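Local coordinates for protein citrate lyase (Yersinia pestis, PDB 3QLL) that probably works as a magnesium-dependent lyase resembling the beta subunit of citrate lyase, though its own reaction is only putatively assigned, at residues D226-D231 and A254-A259; S236-E241 and S262-L267; E165-L170 and A195-A200; P136-A141 and E174-A179; I72-S77 and L106-L111. All blocks are in the same frame, centred on the assembly; numbering follows the deposited sequence.

Contact 1 (D226-D231 and A254-A259)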
# COMPACT_ATOMS: atom_id res chain seq x y z
N ASP A 226 12.48 13.05 0.66
CA ASP A 226 11.14 13.57 0.44
C ASP A 226 11.10 14.71 -0.61
O ASP A 226 12.09 15.46 -0.80
CB ASP A 226 10.50 14.03 1.75
CG ASP A 226 8.98 14.25 1.62
OD1 ASP A 226 8.34 13.63 0.72
OD2 ASP A 226 8.44 15.02 2.44
N ALA A 227 9.93 14.80 -1.24
CA ALA A 227 9.56 15.85 -2.16
C ALA A 227 9.72 17.22 -1.53
O ALA A 227 9.65 17.35 -0.30
CB ALA A 227 8.13 15.63 -2.64
N PRO A 228 9.95 18.23 -2.37
CA PRO A 228 9.92 19.62 -1.89
C PRO A 228 8.50 20.04 -1.51
O PRO A 228 7.54 19.62 -2.16
CB PRO A 228 10.40 20.43 -3.10
CG PRO A 228 10.17 19.56 -4.29
CD PRO A 228 10.26 18.13 -3.81
N PHE A 229 8.39 20.91 -0.52
CA PHE A 229 7.09 21.46 -0.16
C PHE A 229 6.93 22.72 -0.97
O PHE A 229 7.82 23.57 -0.97
CB PHE A 229 7.04 21.77 1.34
CG PHE A 229 5.68 22.21 1.84
CD1 PHE A 229 4.64 21.31 1.99
CD2 PHE A 229 5.48 23.53 2.23
CE1 PHE A 229 3.38 21.74 2.45
CE2 PHE A 229 4.24 23.97 2.71
CZ PHE A 229 3.19 23.07 2.82
N PHE A 230 5.79 22.84 -1.63
CA PHE A 230 5.53 23.91 -2.60
C PHE A 230 5.42 25.32 -1.98
O PHE A 230 6.05 26.25 -2.47
CB PHE A 230 4.26 23.60 -3.43
CG PHE A 230 2.96 23.68 -2.64
CD1 PHE A 230 2.75 22.87 -1.53
CD2 PHE A 230 1.96 24.58 -3.00
CE1 PHE A 230 1.57 22.95 -0.79
CE2 PHE A 230 0.77 24.66 -2.27
CZ PHE A 230 0.58 23.84 -1.16
N ASP A 231 4.56 25.49 -0.98
CA ASP A 231 4.30 26.82 -0.41
C ASP A 231 5.48 27.33 0.45
O ASP A 231 5.67 26.92 1.60
CB ASP A 231 3.01 26.79 0.41
CG ASP A 231 2.32 28.12 0.48
OD1 ASP A 231 2.99 29.16 0.33
OD2 ASP A 231 1.08 28.13 0.63
N ALA A 254 13.83 17.45 -0.05
CA ALA A 254 14.21 18.44 -1.05
C ALA A 254 13.58 19.79 -0.78
O ALA A 254 12.66 19.94 0.05
CB ALA A 254 13.82 17.95 -2.46
N ALA A 255 14.03 20.78 -1.53
CA ALA A 255 13.60 22.14 -1.27
C ALA A 255 13.69 22.90 -2.58
O ALA A 255 14.48 22.55 -3.44
CB ALA A 255 14.47 22.80 -0.18
N ILE A 256 12.90 23.96 -2.70
CA ILE A 256 12.87 24.69 -3.96
C ILE A 256 13.12 26.16 -3.66
O ILE A 256 13.06 26.99 -4.55
CB ILE A 256 11.52 24.51 -4.71
CG1 ILE A 256 10.37 24.26 -3.73
CG2 ILE A 256 11.60 23.34 -5.68
CD1 ILE A 256 9.85 25.49 -3.06
N HIS A 257 13.46 26.46 -2.40
CA HIS A 257 13.79 27.82 -1.98
C HIS A 257 14.66 27.79 -0.71
O HIS A 257 14.37 27.03 0.22
CB HIS A 257 12.51 28.61 -1.72
CG HIS A 257 12.73 30.08 -1.54
ND1 HIS A 257 13.47 30.60 -0.49
CD2 HIS A 257 12.32 31.15 -2.27
CE1 HIS A 257 13.50 31.92 -0.59
NE2 HIS A 257 12.81 32.28 -1.65
N PRO A 258 15.74 28.59 -0.68
CA PRO A 258 16.71 28.59 0.43
C PRO A 258 16.10 28.90 1.81
O PRO A 258 16.69 28.55 2.83
CB PRO A 258 17.70 29.69 0.03
CG PRO A 258 17.60 29.80 -1.46
CD PRO A 258 16.15 29.50 -1.77
N ALA A 259 14.95 29.56 1.85
CA ALA A 259 14.26 29.83 3.12
C ALA A 259 13.81 28.55 3.84
O ALA A 259 13.59 28.53 5.06
CB ALA A 259 13.07 30.74 2.89
O HOH W 1 10.97 21.72 0.72

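Contact 2 (S236-E241 and S262-L267)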
# COMPACT_ATOMS: atom_id res chain seq x y z
N SER A 236 4.54 26.59 8.60
CA SER A 236 3.86 25.54 9.35
C SER A 236 3.70 24.25 8.50
O SER A 236 4.00 23.16 8.96
CB SER A 236 2.52 26.02 9.86
OG SER A 236 1.89 24.95 10.53
N GLY A 237 3.19 24.38 7.27
CA GLY A 237 3.03 23.22 6.40
C GLY A 237 4.34 22.51 6.09
O GLY A 237 4.40 21.28 6.09
N LEU A 238 5.41 23.27 5.97
CA LEU A 238 6.71 22.72 5.71
C LEU A 238 7.21 21.89 6.88
O LEU A 238 7.75 20.79 6.69
CB LEU A 238 7.71 23.85 5.44
CG LEU A 238 9.19 23.46 5.33
CD1 LEU A 238 9.40 22.47 4.15
CD2 LEU A 238 10.10 24.65 5.25
N GLN A 239 7.04 22.43 8.08
CA GLN A 239 7.42 21.76 9.33
C GLN A 239 6.68 20.44 9.56
O GLN A 239 7.28 19.43 9.93
CB GLN A 239 7.20 22.68 10.54
CG GLN A 239 8.19 23.84 10.64
CD GLN A 239 7.87 24.86 11.73
OE1 GLN A 239 6.76 24.87 12.30
NE2 GLN A 239 8.80 25.79 11.96
N SER A 240 5.38 20.50 9.37
CA SER A 240 4.50 19.37 9.51
C SER A 240 4.87 18.24 8.52
O SER A 240 4.97 17.06 8.93
CB SER A 240 3.05 19.80 9.33
OG SER A 240 2.18 18.69 9.43
N GLU A 241 5.03 18.59 7.24
CA GLU A 241 5.37 17.61 6.19
C GLU A 241 6.73 16.97 6.46
O GLU A 241 6.90 15.71 6.31
CB GLU A 241 5.32 18.23 4.77
CG GLU A 241 5.54 17.22 3.66
CD GLU A 241 5.25 17.75 2.23
OE1 GLU A 241 6.21 18.03 1.48
OE2 GLU A 241 4.04 17.87 1.88
N SER A 262 16.88 25.94 6.49
CA SER A 262 17.19 25.88 7.91
C SER A 262 16.13 25.03 8.64
O SER A 262 16.47 24.23 9.52
CB SER A 262 17.27 27.30 8.52
OG SER A 262 16.01 27.86 8.83
N THR A 263 14.87 25.20 8.27
CA THR A 263 13.80 24.38 8.84
C THR A 263 14.03 22.88 8.62
O THR A 263 13.94 22.08 9.57
CB THR A 263 12.43 24.76 8.23
OG1 THR A 263 12.15 26.15 8.52
CG2 THR A 263 11.34 23.92 8.80
N ILE A 264 14.40 22.51 7.40
CA ILE A 264 14.61 21.12 7.04
C ILE A 264 15.85 20.58 7.78
O ILE A 264 15.84 19.46 8.32
CB ILE A 264 14.77 20.95 5.53
CG1 ILE A 264 13.43 21.15 4.81
CG2 ILE A 264 15.37 19.59 5.22
CD1 ILE A 264 13.54 21.23 3.27
N ASN A 265 16.93 21.35 7.78
CA ASN A 265 18.14 20.97 8.50
C ASN A 265 17.93 20.67 9.97
O ASN A 265 18.31 19.61 10.47
CB ASN A 265 19.22 22.04 8.35
CG ASN A 265 19.87 21.98 6.98
OD1 ASN A 265 19.71 20.99 6.27
ND2 ASN A 265 20.63 23.00 6.63
N THR A 266 17.27 21.60 10.63
CA THR A 266 17.01 21.49 12.05
C THR A 266 16.20 20.26 12.41
O THR A 266 16.56 19.53 13.34
CB THR A 266 16.29 22.73 12.59
OG1 THR A 266 17.05 23.89 12.27
CG2 THR A 266 16.09 22.62 14.08
N LEU A 267 15.11 20.03 11.67
CA LEU A 267 14.16 18.95 11.96
C LEU A 267 14.74 17.54 11.70
O LEU A 267 14.30 16.56 12.30
CB LEU A 267 12.84 19.16 11.18
CG LEU A 267 11.98 20.35 11.66
CD1 LEU A 267 10.69 20.52 10.85
CD2 LEU A 267 11.63 20.21 13.13

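Contact 3 (E165-L170 and A195-A200)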
# COMPACT_ATOMS: atom_id res chain seq x y z
N GLU A 165 8.47 9.74 -9.65
CA GLU A 165 7.39 10.75 -9.79
C GLU A 165 6.19 10.23 -10.60
O GLU A 165 5.39 11.02 -11.06
CB GLU A 165 7.90 12.05 -10.42
CG GLU A 165 9.06 11.90 -11.40
CD GLU A 165 9.69 13.24 -11.78
OE1 GLU A 165 9.30 14.31 -11.23
OE2 GLU A 165 10.64 13.21 -12.58
N SER A 166 6.16 8.95 -10.93
CA SER A 166 5.05 8.42 -11.76
C SER A 166 4.52 7.08 -11.26
O SER A 166 5.21 6.36 -10.53
CB SER A 166 5.51 8.30 -13.22
OG SER A 166 6.55 7.34 -13.34
N VAL A 167 3.27 6.75 -11.61
CA VAL A 167 2.72 5.44 -11.29
C VAL A 167 3.61 4.29 -11.82
O VAL A 167 3.83 3.28 -11.12
CB VAL A 167 1.30 5.28 -11.85
CG1 VAL A 167 0.86 3.83 -11.71
CG2 VAL A 167 0.35 6.19 -11.12
N ARG A 168 4.07 4.41 -13.06
CA ARG A 168 4.97 3.40 -13.61
C ARG A 168 6.26 3.23 -12.77
O ARG A 168 6.64 2.09 -12.42
CB ARG A 168 5.30 3.78 -15.05
CG ARG A 168 5.93 2.73 -15.90
CD ARG A 168 6.18 3.28 -17.32
NE ARG A 168 5.00 3.24 -18.17
CZ ARG A 168 4.63 2.14 -18.83
NH1 ARG A 168 5.35 1.03 -18.69
NH2 ARG A 168 3.54 2.14 -19.60
N GLY A 169 6.87 4.35 -12.37
CA GLY A 169 8.02 4.33 -11.48
C GLY A 169 7.71 3.69 -10.13
O GLY A 169 8.48 2.87 -9.63
N LEU A 170 6.59 4.09 -9.53
CA LEU A 170 6.20 3.53 -8.24
C LEU A 170 5.99 2.01 -8.30
O LEU A 170 6.43 1.29 -7.40
CB LEU A 170 4.92 4.21 -7.75
CG LEU A 170 4.50 3.76 -6.35
CD1 LEU A 170 5.55 4.12 -5.33
CD2 LEU A 170 3.17 4.41 -6.04
N ALA A 195 -0.25 14.31 -9.92
CA ALA A 195 -0.79 14.64 -11.23
C ALA A 195 -0.97 13.39 -12.08
O ALA A 195 -1.97 13.25 -12.74
CB ALA A 195 0.12 15.67 -11.95
N ASP A 196 -0.04 12.46 -12.01
CA ASP A 196 -0.10 11.20 -12.78
C ASP A 196 -1.28 10.33 -12.31
O ASP A 196 -1.94 9.67 -13.07
CB ASP A 196 1.24 10.43 -12.65
CG ASP A 196 1.53 9.47 -13.81
OD1 ASP A 196 1.32 9.86 -14.98
OD2 ASP A 196 2.03 8.35 -13.59
N ILE A 197 -1.55 10.39 -11.02
CA ILE A 197 -2.61 9.60 -10.40
C ILE A 197 -3.95 10.37 -10.60
O ILE A 197 -5.03 9.78 -10.58
CB ILE A 197 -2.30 9.41 -8.87
CG1 ILE A 197 -1.12 8.47 -8.69
CG2 ILE A 197 -3.47 8.94 -8.07
CD1 ILE A 197 -0.52 8.54 -7.30
N GLY A 198 -3.89 11.69 -10.72
CA GLY A 198 -5.10 12.48 -10.77
C GLY A 198 -5.55 12.85 -9.37
O GLY A 198 -6.72 13.14 -9.15
N ALA A 199 -4.60 12.78 -8.43
CA ALA A 199 -4.88 13.04 -7.02
C ALA A 199 -4.41 14.43 -6.59
O ALA A 199 -3.60 15.05 -7.28
CB ALA A 199 -4.20 11.97 -6.16
N ALA A 200 -4.83 14.86 -5.40
CA ALA A 200 -4.29 16.08 -4.77
C ALA A 200 -2.87 15.83 -4.24
O ALA A 200 -2.53 14.70 -3.93
CB ALA A 200 -5.22 16.57 -3.64
O HOH W 2 3.32 6.24 -14.75

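Contact 4 (P136-A141 and E174-A179)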
# COMPACT_ATOMS: atom_id res chain seq x y z
N PRO A 136 15.32 12.47 -13.58
CA PRO A 136 13.87 12.62 -13.45
C PRO A 136 13.14 11.46 -14.08
O PRO A 136 13.67 10.79 -14.98
CB PRO A 136 13.56 13.90 -14.26
CG PRO A 136 14.62 13.99 -15.21
CD PRO A 136 15.87 13.42 -14.56
N LYS A 137 11.92 11.25 -13.60
CA LYS A 137 11.05 10.24 -14.17
C LYS A 137 11.73 8.87 -14.31
O LYS A 137 11.64 8.23 -15.36
CB LYS A 137 10.49 10.72 -15.51
CG LYS A 137 9.02 10.42 -15.69
CD LYS A 137 8.53 10.70 -17.11
CE LYS A 137 7.02 10.43 -17.24
NZ LYS A 137 6.17 11.18 -16.24
N THR A 138 12.42 8.42 -13.27
CA THR A 138 13.02 7.10 -13.26
C THR A 138 11.90 6.06 -13.18
O THR A 138 11.03 6.15 -12.29
CB THR A 138 13.96 6.94 -12.08
OG1 THR A 138 15.02 7.88 -12.24
CG2 THR A 138 14.56 5.53 -12.05
N GLU A 139 11.83 5.19 -14.19
CA GLU A 139 10.67 4.31 -14.34
C GLU A 139 11.03 2.84 -14.43
O GLU A 139 10.16 1.97 -14.53
CB GLU A 139 9.83 4.73 -15.53
CG GLU A 139 8.99 5.99 -15.19
CD GLU A 139 8.00 6.36 -16.28
OE1 GLU A 139 8.28 6.11 -17.47
OE2 GLU A 139 6.93 6.85 -15.96
N SER A 140 12.31 2.53 -14.35
CA SER A 140 12.75 1.15 -14.47
C SER A 140 14.16 1.06 -13.98
O SER A 140 14.82 2.06 -13.80
CB SER A 140 12.70 0.68 -15.94
OG SER A 140 13.90 1.12 -16.59
N ALA A 141 14.59 -0.18 -13.76
CA ALA A 141 15.95 -0.43 -13.34
C ALA A 141 16.94 -0.09 -14.47
O ALA A 141 18.05 0.41 -14.24
CB ALA A 141 16.08 -1.94 -12.90
N GLU A 174 10.68 -1.29 -6.33
CA GLU A 174 11.53 -2.32 -5.77
C GLU A 174 12.68 -2.64 -6.72
O GLU A 174 13.83 -2.72 -6.30
CB GLU A 174 10.71 -3.58 -5.41
CG GLU A 174 9.66 -3.29 -4.30
CD GLU A 174 8.45 -2.48 -4.80
OE1 GLU A 174 8.20 -2.48 -6.02
OE2 GLU A 174 7.74 -1.84 -3.98
N SER A 175 12.40 -2.79 -8.00
CA SER A 175 13.47 -3.13 -8.92
C SER A 175 14.41 -1.94 -9.20
O SER A 175 15.59 -2.19 -9.47
CB SER A 175 12.91 -3.73 -10.22
OG SER A 175 12.34 -2.81 -11.12
N ILE A 176 13.90 -0.71 -9.22
CA ILE A 176 14.71 0.52 -9.36
C ILE A 176 15.72 0.72 -8.21
O ILE A 176 16.86 1.12 -8.43
CB ILE A 176 13.80 1.77 -9.49
CG1 ILE A 176 13.09 1.71 -10.84
CG2 ILE A 176 14.59 3.08 -9.29
CD1 ILE A 176 11.90 2.66 -10.99
N ALA A 177 15.23 0.54 -6.98
CA ALA A 177 16.07 0.70 -5.76
C ALA A 177 17.18 -0.35 -5.69
O ALA A 177 18.20 -0.11 -5.06
CB ALA A 177 15.21 0.66 -4.50
N ALA A 178 17.02 -1.45 -6.42
CA ALA A 178 17.98 -2.54 -6.42
C ALA A 178 18.80 -2.52 -7.73
O ALA A 178 19.58 -3.47 -8.01
CB ALA A 178 17.27 -3.89 -6.24
N ALA A 179 18.64 -1.47 -8.53
CA ALA A 179 19.15 -1.49 -9.92
C ALA A 179 20.67 -1.55 -10.08
O ALA A 179 21.17 -2.10 -11.04
CB ALA A 179 18.59 -0.28 -10.70

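Contact 5 (I72-S77 and L106-L111)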
# COMPACT_ATOMS: atom_id res chain seq x y z
N ILE A 72 21.89 21.54 -9.20
CA ILE A 72 21.74 22.34 -10.38
C ILE A 72 20.73 21.70 -11.30
O ILE A 72 20.90 20.54 -11.70
CB ILE A 72 23.09 22.49 -11.12
CG1 ILE A 72 24.18 22.96 -10.17
CG2 ILE A 72 22.94 23.39 -12.35
CD1 ILE A 72 25.54 22.86 -10.77
N ASP A 73 19.70 22.46 -11.63
CA ASP A 73 18.56 21.88 -12.32
C ASP A 73 18.50 22.32 -13.77
O ASP A 73 18.40 23.50 -14.06
CB ASP A 73 17.26 22.24 -11.57
CG ASP A 73 16.05 21.52 -12.12
OD1 ASP A 73 16.17 20.37 -12.62
OD2 ASP A 73 14.95 22.08 -11.95
N LEU A 74 18.45 21.33 -14.66
CA LEU A 74 18.28 21.57 -16.09
C LEU A 74 16.85 21.34 -16.55
O LEU A 74 16.54 21.55 -17.72
CB LEU A 74 19.22 20.68 -16.90
CG LEU A 74 20.72 20.88 -16.70
CD1 LEU A 74 21.47 19.82 -17.50
CD2 LEU A 74 21.15 22.34 -17.04
N GLU A 75 15.98 20.86 -15.66
CA GLU A 75 14.67 20.39 -16.09
C GLU A 75 13.57 21.44 -15.91
O GLU A 75 13.56 22.46 -16.57
CB GLU A 75 14.26 19.10 -15.40
CG GLU A 75 13.16 18.38 -16.17
CD GLU A 75 12.58 17.25 -15.37
OE1 GLU A 75 12.95 17.17 -14.19
OE2 GLU A 75 11.80 16.43 -15.92
N ASP A 76 12.66 21.18 -14.96
CA ASP A 76 11.34 21.83 -14.94
C ASP A 76 11.39 23.30 -14.58
O ASP A 76 10.48 24.05 -14.90
CB ASP A 76 10.35 21.08 -14.03
CG ASP A 76 9.58 19.98 -14.78
OD1 ASP A 76 9.48 20.06 -16.03
OD2 ASP A 76 9.08 19.02 -14.14
N SER A 77 12.48 23.72 -13.96
CA SER A 77 12.67 25.14 -13.66
C SER A 77 13.22 25.90 -14.88
O SER A 77 13.03 27.10 -15.01
CB SER A 77 13.61 25.28 -12.46
OG SER A 77 14.88 24.72 -12.73
N LEU A 106 23.49 17.22 -10.07
CA LEU A 106 22.96 17.76 -11.32
C LEU A 106 21.73 16.97 -11.77
O LEU A 106 21.83 15.82 -12.12
CB LEU A 106 24.02 17.72 -12.42
CG LEU A 106 23.61 18.16 -13.83
CD1 LEU A 106 23.30 19.67 -13.96
CD2 LEU A 106 24.68 17.76 -14.83
N ARG A 107 20.57 17.62 -11.81
CA ARG A 107 19.43 17.00 -12.43
C ARG A 107 19.35 17.34 -13.91
O ARG A 107 19.07 18.49 -14.31
CB ARG A 107 18.14 17.41 -11.74
CG ARG A 107 16.94 16.83 -12.47
CD ARG A 107 15.68 16.94 -11.66
NE ARG A 107 15.11 18.28 -11.74
CZ ARG A 107 13.93 18.61 -11.21
NH1 ARG A 107 13.24 17.73 -10.51
NH2 ARG A 107 13.49 19.85 -11.32
N ILE A 108 19.58 16.32 -14.73
CA ILE A 108 19.46 16.49 -16.17
C ILE A 108 18.02 16.29 -16.56
O ILE A 108 17.19 15.90 -15.75
CB ILE A 108 20.32 15.48 -16.93
CG1 ILE A 108 19.89 14.06 -16.58
CG2 ILE A 108 21.78 15.67 -16.57
CD1 ILE A 108 20.66 13.00 -17.30
N ASN A 109 17.72 16.57 -17.81
CA ASN A 109 16.40 16.29 -18.32
C ASN A 109 16.18 14.78 -18.56
O ASN A 109 17.12 13.97 -18.53
CB ASN A 109 16.18 17.07 -19.61
CG ASN A 109 16.16 18.58 -19.36
OD1 ASN A 109 15.09 19.15 -19.11
ND2 ASN A 109 17.34 19.24 -19.44
N GLY A 110 14.92 14.39 -18.70
CA GLY A 110 14.62 12.98 -18.86
C GLY A 110 15.32 12.31 -20.04
O GLY A 110 15.58 12.94 -21.08
N LEU A 111 15.69 11.05 -19.84
CA LEU A 111 16.30 10.22 -20.88
C LEU A 111 15.43 10.11 -22.13
O LEU A 111 15.93 9.95 -23.26
CB LEU A 111 16.58 8.85 -20.34
CG LEU A 111 18.04 8.52 -20.10
CD1 LEU A 111 18.08 7.16 -19.41
CD2 LEU A 111 18.79 8.47 -21.44

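Contact 1 (D226-D231 and A254-A259)
Ala254 N donates to Asp226 O over 2.7 Å in a nearly straight backbone bond (173° at the hydrogen). Farther along the loop, a single water accepts from Phe229 N and donates to Ala254 O. Pro228, which has no N-H to offer, lays its CA against the same carbonyl in a CA-H...O contact, 3.4 Å from Pro228 CA to Ala254 O. These two chain segments continue neighbouring parallel strands, 224-226 and 252-255, of a closed eight-stranded beta/alpha barrel, and the contact lies at their C-terminal ends, the end where barrels of this kind carry their active site. The predicted magnesium ligand Glu165 has its side chain about 8 Å from that of Pro228 at the nearest atoms. Apolar contacts come next. The Pro228 ring touches two side chains of the strand end, with Pro228 CD 3.8 Å from Ala254 CB and Pro228 CB 3.9 Å from Ile256 CG1. Ile256 also makes a van der Waals contact with the loop backbone, its CD1 lying 3.5 Å from Phe229 O. The carboxylate of Asp226 is held by Lys253 and Arg210 in salt bridges, while Gln260 ties the loop to the strand end by bonding both Phe229 O and Ile256 N.

Contact 2 (S236-E241 and S262-L267)
Two outer helices of the beta/alpha barrel, 235-248 and 261-267, pack side by side through Leu238, Gln239, Thr263 and Leu267. Their local axes approach to 10.0 Å and run in nearly the same direction, with a signed crossing angle of -29°. No hydrogen bond joins them, so the interface rests on methyl and methylene contacts. Leu238 and Thr263 reach toward each other tip to tip: Leu238 CD2 lies 3.8 Å from Thr263 CB and is equally near the CG2 methyl. Thr263 holds CG2 anti to its backbone N (chi1 -61° for OG1), which turns the methyl toward the other helix. That methyl also receives the aliphatic part of Gln239, whose side chain crosses that of Thr263 at about a right angle, with Gln239 CG 3.6 Å from Thr263 CG2. One turn on, Leu267 inserts CD1 beside the backbone of the first helix, 3.7 Å from Gln239 O. The pair belongs to the last part of the barrel: the strand 252-255 lies between the two helices in the chain, and both pack onto it, Leu238 against Lys253 and Ile264 against Ala255. Between these two buried side chains the meeting is looser, Leu238 CD1 coming within 4.3 Å of Ile264 CG1. Toward the loop after strand 224-226, Leu238 and Glu241 rest against Phe229. Glu241 pairs its OE1 with Lys253 in a salt bridge.

Contact 3 (E165-L170 and A195-A200)
Asp196 OD2 accepts the backbone N-H of Val167, the first residue of helix 167-171, at 2.8 Å and 157°, through the lone pair facing away from its other oxygen. The same oxygen accepts a hydrogen bond from a water that in turn accepts from Arg168 N, so one carboxylate atom serves two amides of the helix's first turn, one directly and one through the water. Such a negative group at a helix start would probably be steadied by the local dipole. Asp196 CG, anti to the backbone N (chi1 -156°), carries the carboxylate across to that turn, where OD2 also lies 3.5 Å from Ser166 CB. Apolar packing flanks the bond: Val167 CG2 meets Ile197 CG1 at 3.6 Å, the two side chains crossing at about a right angle. Further out, Ser166 is the N-cap, its OG accepting from Gly169 N and also bonded to Glu139. Glu165, a predicted magnesium and substrate ligand, precedes this cap and accepts from Lys137 N. Helix 190-197, bearing the predicted magnesium ligand Asp192, ends in a Schellman motif at Gly198. The two helices follow barrel strands 159-164 and 183-188, Leu170 packs on helix 203-220, and Val167 packs on Ser215 and Ile197 on Val214 of a second subunit.

Contact 4 (P136-A141 and E174-A179)
The chain leading out of strand 132-135 comes nearest to helix 173-177 at Ala141 and Ile176, whose CA atoms are 4.3 Å apart, and no hydrogen bond crosses between the two segments. Ile176 contributes the largest single share of the buried surface. With CG1 anti to its carbonyl carbon (chi1 -69°), the longer branch runs along the loop backbone: Ile176 CG1 lies 3.4 Å from Ser140 C, and Ile176 CD1 reaches 3.6 Å from Glu139 C. Its other branch turns to Thr138, where the two methyls, Ile176 CG2 and Thr138 CG2, meet at 3.7 Å as the side chains cross at a slant. The Thr138 hydroxyl is bonded to Leu135 O, while its methyl faces Ile176. The small side chain of Ala141 is consistent with the close backbone approach: Ala141 CB sits 3.5 Å from Ser175 O and 3.7 Å from Ala179 CB, the latter a methyl-to-methyl contact. Glu139, whose CB points away from the helix, bonds through OE2 to Ser166 OG, the cap of helix 167-171. The contact thus joins the loop after strand 132-135 to helix 173-177, within the beta/alpha barrel. Around it, Thr138, Ile176 and Ala179 all pack on Leu144 of helix 141-150, and Ile176 and Ala177 rest on Leu186 of strand 183-188.

Contact 5 (I72-S77 and L106-L111)
Arg107 and Asp73 lie side by side and point the same way, joined side-on by two nitrogens: Arg107 NE to Asp73 OD1 at 2.5 Å and Arg107 NH2 to Asp73 OD2 at 2.7 Å. OD1 lies in the guanidinium plane, yet the carboxylate is turned 55° from it. A bend at chi3 (80°) swings the arginine tip over to the aspartate. Each Asp73 oxygen has a second donor on the opposite face of its plane, Glu75 N for OD1, closing an Asx turn, and Ser77 OG for OD2, which fixes the carboxylate's rotation. Glu75 adds charge from another direction: Glu75 OE1 stands over the guanidinium face, 3.4 Å from Arg107 NE, the planes almost perpendicular and no N-H aimed at it. On the other face of the sheet, the Leu106 side chain lies at a slant to Ile72, with Leu106 CD1 4.0 Å from Leu74 CG. Asn109 ND2 reaches Leu74 O from above the carbonyl plane at 3.0 Å, and also bonds Asp119. Arg107 N to Ile72 O and Leu74 N to Arg107 O, each 2.9 Å, are the ladder bonds of parallel strands 69-73 and 104-107. This salt-bridge network stands at the C-terminal strand ends of a beta/alpha barrel, where it probably holds Arg107, a predicted substrate-binding residue, in place.

Contacts 1 and 5 both involve neighbouring parallel strands at the C-terminal rim of one barrel, their centres about 16 Å apart. Contact 1 is buried, the others partly buried. Chemistry differs too: contact 5 is dense with charge, contact 1 mainly backbone, water and apolar packing. Contact 2 is the most peripheral, its centre about 17 Å from the chain centre, held by van der Waals packing with no hydrogen bond across it, and it touches contact 1 through Phe229. Contacts 3 and 4 alternate along the chain and share the Ser166-Glu139 and Glu165-Lys137 bonds, yet contact 3 combines a carboxylate-to-amide bond with apolar packing beside a second subunit, whereas contact 4 has no hydrogen bond across it. Pro136 of contact 4 packs on Glu75 and Ile108 of contact 5.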